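Local coordinates for protein metallophosphoesterase (PDB 4J6O) that probably removes 2',3' phosphates from RNA ends as the manganese-binding, calcineurin-like phosphatase component of the bacterial Pnkp-Hen1 RNA repair system, at residues R58-R69 / G87-D97. Numbering follows the deposited sequence. Where two conformers were deposited one is given.
Sequences RKVLFLGDLVDR and GIALCVPGNHD. With MN (manganese (II) ion), chain J; CIT (citric acid), chain K.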
loop_
_atom_site.group_PDB
_atom_site.type_symbol
_atom_site.label_atom_id
_atom_site.label_comp_id
_atom_site.label_asym_id
_atom_site.label_seq_id
_atom_site.Cartn_x
_atom_site.Cartn_y
_atom_site.Cartn_z
ATOM N N ARG A 58 5.559 -14.519 11.154
ATOM C CA ARG A 58 5.792 -13.213 10.521
ATOM C C ARG A 58 4.462 -12.599 10.144
ATOM O O ARG A 58 3.478 -13.311 9.983
ATOM C CB ARG A 58 6.678 -13.367 9.283
ATOM C CG ARG A 58 8.022 -13.989 9.617
ATOM C CD ARG A 58 8.959 -13.926 8.416
ATOM N NE ARG A 58 9.405 -12.555 8.117
ATOM C CZ ARG A 58 10.517 -11.972 8.574
ATOM N NH1 ARG A 58 10.796 -10.732 8.156
ATOM N NH2 ARG A 58 11.379 -12.647 9.392
ATOM N N LYS A 59 4.445 -11.269 10.028
ATOM C CA LYS A 59 3.221 -10.503 9.689
ATOM C C LYS A 59 3.514 -9.617 8.503
ATOM O O LYS A 59 4.623 -9.219 8.324
ATOM C CB LYS A 59 2.727 -9.675 10.865
ATOM C CG LYS A 59 2.296 -10.567 12.063
ATOM C CD LYS A 59 1.431 -9.772 13.025
ATOM C CE LYS A 59 1.041 -10.706 14.194
ATOM N NZ LYS A 59 0.080 -10.077 15.131
ATOM N N VAL A 60 2.493 -9.343 7.713
ATOM C CA VAL A 60 2.628 -8.512 6.519
ATOM C C VAL A 60 2.104 -7.108 6.809
ATOM O O VAL A 60 1.024 -6.931 7.416
ATOM C CB VAL A 60 1.819 -9.084 5.332
ATOM C CG1 VAL A 60 1.928 -8.113 4.092
ATOM C CG2 VAL A 60 2.298 -10.472 4.938
ATOM N N LEU A 61 2.812 -6.120 6.272
ATOM C CA LEU A 61 2.321 -4.734 6.307
ATOM C C LEU A 61 2.159 -4.256 4.879
ATOM O O LEU A 61 3.143 -4.181 4.157
ATOM C CB LEU A 61 3.335 -3.832 7.022
ATOM C CG LEU A 61 3.680 -4.222 8.454
ATOM C CD1 LEU A 61 4.703 -3.203 8.969
ATOM C CD2 LEU A 61 2.460 -4.255 9.366
ATOM N N PHE A 62 0.913 -3.981 4.462
ATOM C CA PHE A 62 0.666 -3.538 3.081
ATOM C C PHE A 62 0.697 -2.039 3.071
ATOM O O PHE A 62 0.088 -1.414 3.945
ATOM C CB PHE A 62 -0.699 -4.027 2.586
ATOM C CG PHE A 62 -0.783 -5.526 2.339
ATOM C CD1 PHE A 62 -0.244 -6.094 1.191
ATOM C CD2 PHE A 62 -1.406 -6.376 3.264
ATOM C CE1 PHE A 62 -0.328 -7.486 0.973
ATOM C CE2 PHE A 62 -1.480 -7.779 3.036
ATOM C CZ PHE A 62 -0.942 -8.323 1.885
ATOM N N LEU A 63 1.333 -1.478 2.036
ATOM C CA LEU A 63 1.514 -0.020 1.926
ATOM C C LEU A 63 0.388 0.627 1.139
ATOM O O LEU A 63 0.389 1.867 0.914
ATOM C CB LEU A 63 2.862 0.318 1.343
ATOM C CG LEU A 63 4.056 -0.125 2.172
ATOM C CD1 LEU A 63 5.341 0.364 1.479
ATOM C CD2 LEU A 63 3.954 0.502 3.560
ATOM N N GLY A 64 -0.588 -0.180 0.793
ATOM C CA GLY A 64 -1.793 0.297 0.131
ATOM C C GLY A 64 -1.657 0.376 -1.379
ATOM O O GLY A 64 -0.719 -0.202 -1.973
ATOM N N ASP A 65 -2.571 1.082 -2.015
ATOM C CA ASP A 65 -2.734 1.094 -3.495
ATOM C C ASP A 65 -2.932 -0.349 -3.968
ATOM O O ASP A 65 -2.209 -0.880 -4.819
ATOM C CB ASP A 65 -1.576 1.779 -4.199
ATOM C CG ASP A 65 -1.883 3.278 -4.494
ATOM O OD1 ASP A 65 -2.884 3.756 -3.944
ATOM O OD2 ASP A 65 -1.140 3.945 -5.226
ATOM N N LEU A 66 -3.918 -0.996 -3.344
ATOM C CA LEU A 66 -4.354 -2.382 -3.690
ATOM C C LEU A 66 -5.131 -2.423 -4.990
ATOM O O LEU A 66 -5.089 -3.434 -5.711
ATOM C CB LEU A 66 -5.266 -2.920 -2.555
ATOM C CG LEU A 66 -4.714 -2.825 -1.154
ATOM C CD1 LEU A 66 -5.810 -3.425 -0.224
ATOM C CD2 LEU A 66 -3.392 -3.579 -1.006
ATOM N N VAL A 67 -5.822 -1.310 -5.301
ATOM C CA VAL A 67 -6.756 -1.299 -6.410
ATOM C C VAL A 67 -6.242 -0.491 -7.586
ATOM O O VAL A 67 -5.197 0.127 -7.496
ATOM C CB VAL A 67 -8.126 -0.734 -5.926
ATOM C CG1 VAL A 67 -8.649 -1.540 -4.703
ATOM C CG2 VAL A 67 -7.987 0.727 -5.512
ATOM N N ASP A 68 -6.955 -0.596 -8.718
ATOM C CA ASP A 68 -6.669 0.108 -9.981
ATOM C C ASP A 68 -5.613 -0.562 -10.833
ATOM O O ASP A 68 -4.702 -1.211 -10.301
ATOM C CB ASP A 68 -6.301 1.575 -9.729
ATOM C CG ASP A 68 -7.508 2.406 -9.227
ATOM O OD1 ASP A 68 -8.602 1.844 -9.036
ATOM O OD2 ASP A 68 -7.309 3.606 -8.989
ATOM N N ARG A 69 -5.800 -0.475 -12.154
ATOM C CA ARG A 69 -4.813 -0.798 -13.193
ATOM C C ARG A 69 -4.703 -2.263 -13.526
ATOM O O ARG A 69 -4.820 -2.661 -14.685
ATOM C CB ARG A 69 -3.412 -0.285 -12.903
ATOM C CG ARG A 69 -3.321 1.251 -12.860
ATOM C CD ARG A 69 -1.889 1.696 -12.681
ATOM N NE ARG A 69 -1.755 3.168 -12.736
ATOM C CZ ARG A 69 -1.449 3.926 -11.691
ATOM N NH1 ARG A 69 -1.289 3.390 -10.475
ATOM N NH2 ARG A 69 -1.329 5.253 -11.835
ATOM N N GLY A 87 -5.607 -11.371 11.391
ATOM C CA GLY A 87 -4.527 -10.768 12.144
ATOM C C GLY A 87 -3.107 -11.008 11.669
ATOM O O GLY A 87 -2.158 -10.772 12.420
ATOM N N ILE A 88 -2.911 -11.404 10.416
ATOM C CA ILE A 88 -1.562 -11.658 9.960
ATOM C C ILE A 88 -1.058 -10.448 9.169
ATOM O O ILE A 88 0.116 -10.343 8.878
ATOM C CB ILE A 88 -1.458 -12.941 9.125
ATOM C CG1 ILE A 88 -0.012 -13.387 8.962
ATOM C CG2 ILE A 88 -2.235 -12.830 7.775
ATOM C CD1 ILE A 88 0.099 -14.854 8.512
ATOM N N ALA A 89 -1.958 -9.525 8.909
ATOM C CA ALA A 89 -1.543 -8.288 8.223
ATOM C C ALA A 89 -2.147 -6.999 8.790
ATOM O O ALA A 89 -3.202 -6.992 9.448
ATOM C CB ALA A 89 -1.879 -8.382 6.727
ATOM N N LEU A 90 -1.448 -5.897 8.506
ATOM C CA LEU A 90 -2.055 -4.586 8.602
ATOM C C LEU A 90 -1.924 -3.894 7.229
ATOM O O LEU A 90 -1.126 -4.289 6.396
ATOM C CB LEU A 90 -1.364 -3.691 9.631
ATOM C CG LEU A 90 -1.304 -4.149 11.108
ATOM C CD1 LEU A 90 -0.417 -3.225 11.907
ATOM C CD2 LEU A 90 -2.684 -4.216 11.688
ATOM N N CYS A 91 -2.763 -2.895 7.014
ATOM C CA CYS A 91 -2.746 -2.174 5.738
ATOM C C CYS A 91 -2.920 -0.690 6.016
ATOM O O CYS A 91 -3.727 -0.272 6.903
ATOM C CB CYS A 91 -3.914 -2.671 4.877
ATOM S SG CYS A 91 -3.909 -2.075 3.138
ATOM N N VAL A 92 -2.149 0.121 5.300
ATOM C CA VAL A 92 -2.336 1.573 5.344
ATOM C C VAL A 92 -2.851 1.929 3.967
ATOM O O VAL A 92 -2.700 1.199 2.978
ATOM C CB VAL A 92 -1.028 2.345 5.716
ATOM C CG1 VAL A 92 -0.604 1.940 7.120
ATOM C CG2 VAL A 92 0.107 2.048 4.733
ATOM N N PRO A 93 -3.554 3.031 3.892
ATOM C CA PRO A 93 -4.223 3.342 2.647
ATOM C C PRO A 93 -3.346 4.077 1.637
ATOM O O PRO A 93 -2.556 4.925 1.986
ATOM C CB PRO A 93 -5.369 4.267 3.128
ATOM C CG PRO A 93 -4.733 5.046 4.244
ATOM C CD PRO A 93 -3.905 3.950 4.983
ATOM N N GLY A 94 -3.552 3.739 0.350
ATOM C CA GLY A 94 -2.979 4.522 -0.729
ATOM C C GLY A 94 -4.029 5.498 -1.271
ATOM O O GLY A 94 -5.247 5.349 -0.996
ATOM N N ASN A 95 -3.574 6.448 -2.087
ATOM C CA ASN A 95 -4.458 7.412 -2.690
ATOM C C ASN A 95 -5.549 6.742 -3.539
ATOM O O ASN A 95 -6.716 7.205 -3.598
ATOM C CB ASN A 95 -3.631 8.461 -3.494
ATOM C CG ASN A 95 -2.556 7.838 -4.467
ATOM O OD1 ASN A 95 -1.810 6.839 -4.191
ATOM N ND2 ASN A 95 -2.464 8.487 -5.626
ATOM N N HIS A 96 -5.172 5.680 -4.252
ATOM C CA HIS A 96 -6.142 5.030 -5.110
ATOM C C HIS A 96 -7.223 4.369 -4.287
ATOM O O HIS A 96 -8.387 4.318 -4.738
ATOM C CB HIS A 96 -5.432 3.973 -6.009
ATOM C CG HIS A 96 -4.580 4.583 -7.079
ATOM N ND1 HIS A 96 -4.941 4.582 -8.405
ATOM C CD2 HIS A 96 -3.377 5.222 -7.011
ATOM C CE1 HIS A 96 -4.017 5.209 -9.110
ATOM N NE2 HIS A 96 -3.064 5.617 -8.289
ATOM N N ASP A 97 -6.851 3.810 -3.147
ATOM C CA ASP A 97 -7.839 3.120 -2.304
ATOM C C ASP A 97 -8.898 4.104 -1.787
ATOM O O ASP A 97 -10.115 3.822 -1.834
ATOM C CB ASP A 97 -7.143 2.459 -1.101
ATOM C CG ASP A 97 -5.955 1.529 -1.543
ATOM O OD1 ASP A 97 -6.083 0.794 -2.526
ATOM O OD2 ASP A 97 -4.931 1.587 -0.856
HETATM MN MN MN J . 0.412 3.440 -6.633
HETATM C C1 CIT K . 1.494 6.534 -5.797
HETATM O O1 CIT K . 1.586 5.247 -5.849
HETATM O O2 CIT K . 1.282 7.009 -4.640
HETATM C C2 CIT K . 1.625 7.404 -7.028
HETATM C C3 CIT K . 0.502 7.119 -8.034
HETATM O O7 CIT K . -0.720 7.239 -7.234
HETATM C C4 CIT K . 0.774 8.336 -8.929
HETATM C C5 CIT K . -0.466 8.018 -9.733
HETATM O O3 CIT K . -1.418 7.230 -9.934
HETATM O O4 CIT K . -0.587 8.930 -10.597
HETATM C C6 CIT K . 0.612 5.685 -8.578
HETATM O O5 CIT K . -0.245 4.868 -8.165
HETATM O O6 CIT K . 1.615 5.472 -9.338
HETATM O O HOH W 1 -8.898 5.267 -7.589
HETATM O O HOH W 2 2.211 3.003 -8.011
#
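Val60 and Phe62 each use both backbone polar atoms to join strand 59-62 to the parallel strand 89-91: Val60 N bonds Ile88 O and Val60 O takes Leu90 N, then Phe62 N bonds Leu90 O and Phe62 O takes Val92 N, the pairs spanning 2.8 to 3.0 Å. Apolar side chains pack on both faces of this ladder. Val60, Phe62, Ala89 and Cys91 share the face covered by helix 73-86, with Phe62 CE2 3.8 Å from Ala89 CB, whereas Leu61 and Leu90 lie side by side on the other.

Beyond the strands, carboxylates tie the loop after strand 59-62 to the start of helix 95-104. Asp97 OD2 accepts Asp65 N (2.7 Å) and Gly94 N from the same face of its plane, while OD1 receives Leu66 N through its syn lone pair. Asp65 OD1 accepts His96 N, and OD2 binds manganese at 2.2 Å, with Asp19 and His21 completing the protein ligands. Asp68 OD2 meets His96 ND1 at 2.6 Å, close to the ring plane, which fixes the imidazole's rotation; Thr118 holds the other Asp68 oxygen. His96 NE2 thus bonds O3 of a citrate, probably from the crystallisation liquor, that chelates the metal, and the extended Arg69 chain brings NH1 to citrate O5 (2.9 Å) and NH2 to O3.

Sequence and geometry match the GDxxDRG and GNHD motifs of calcineurin-like phosphoesterases, set after successive strands of a beta-alpha-beta unit.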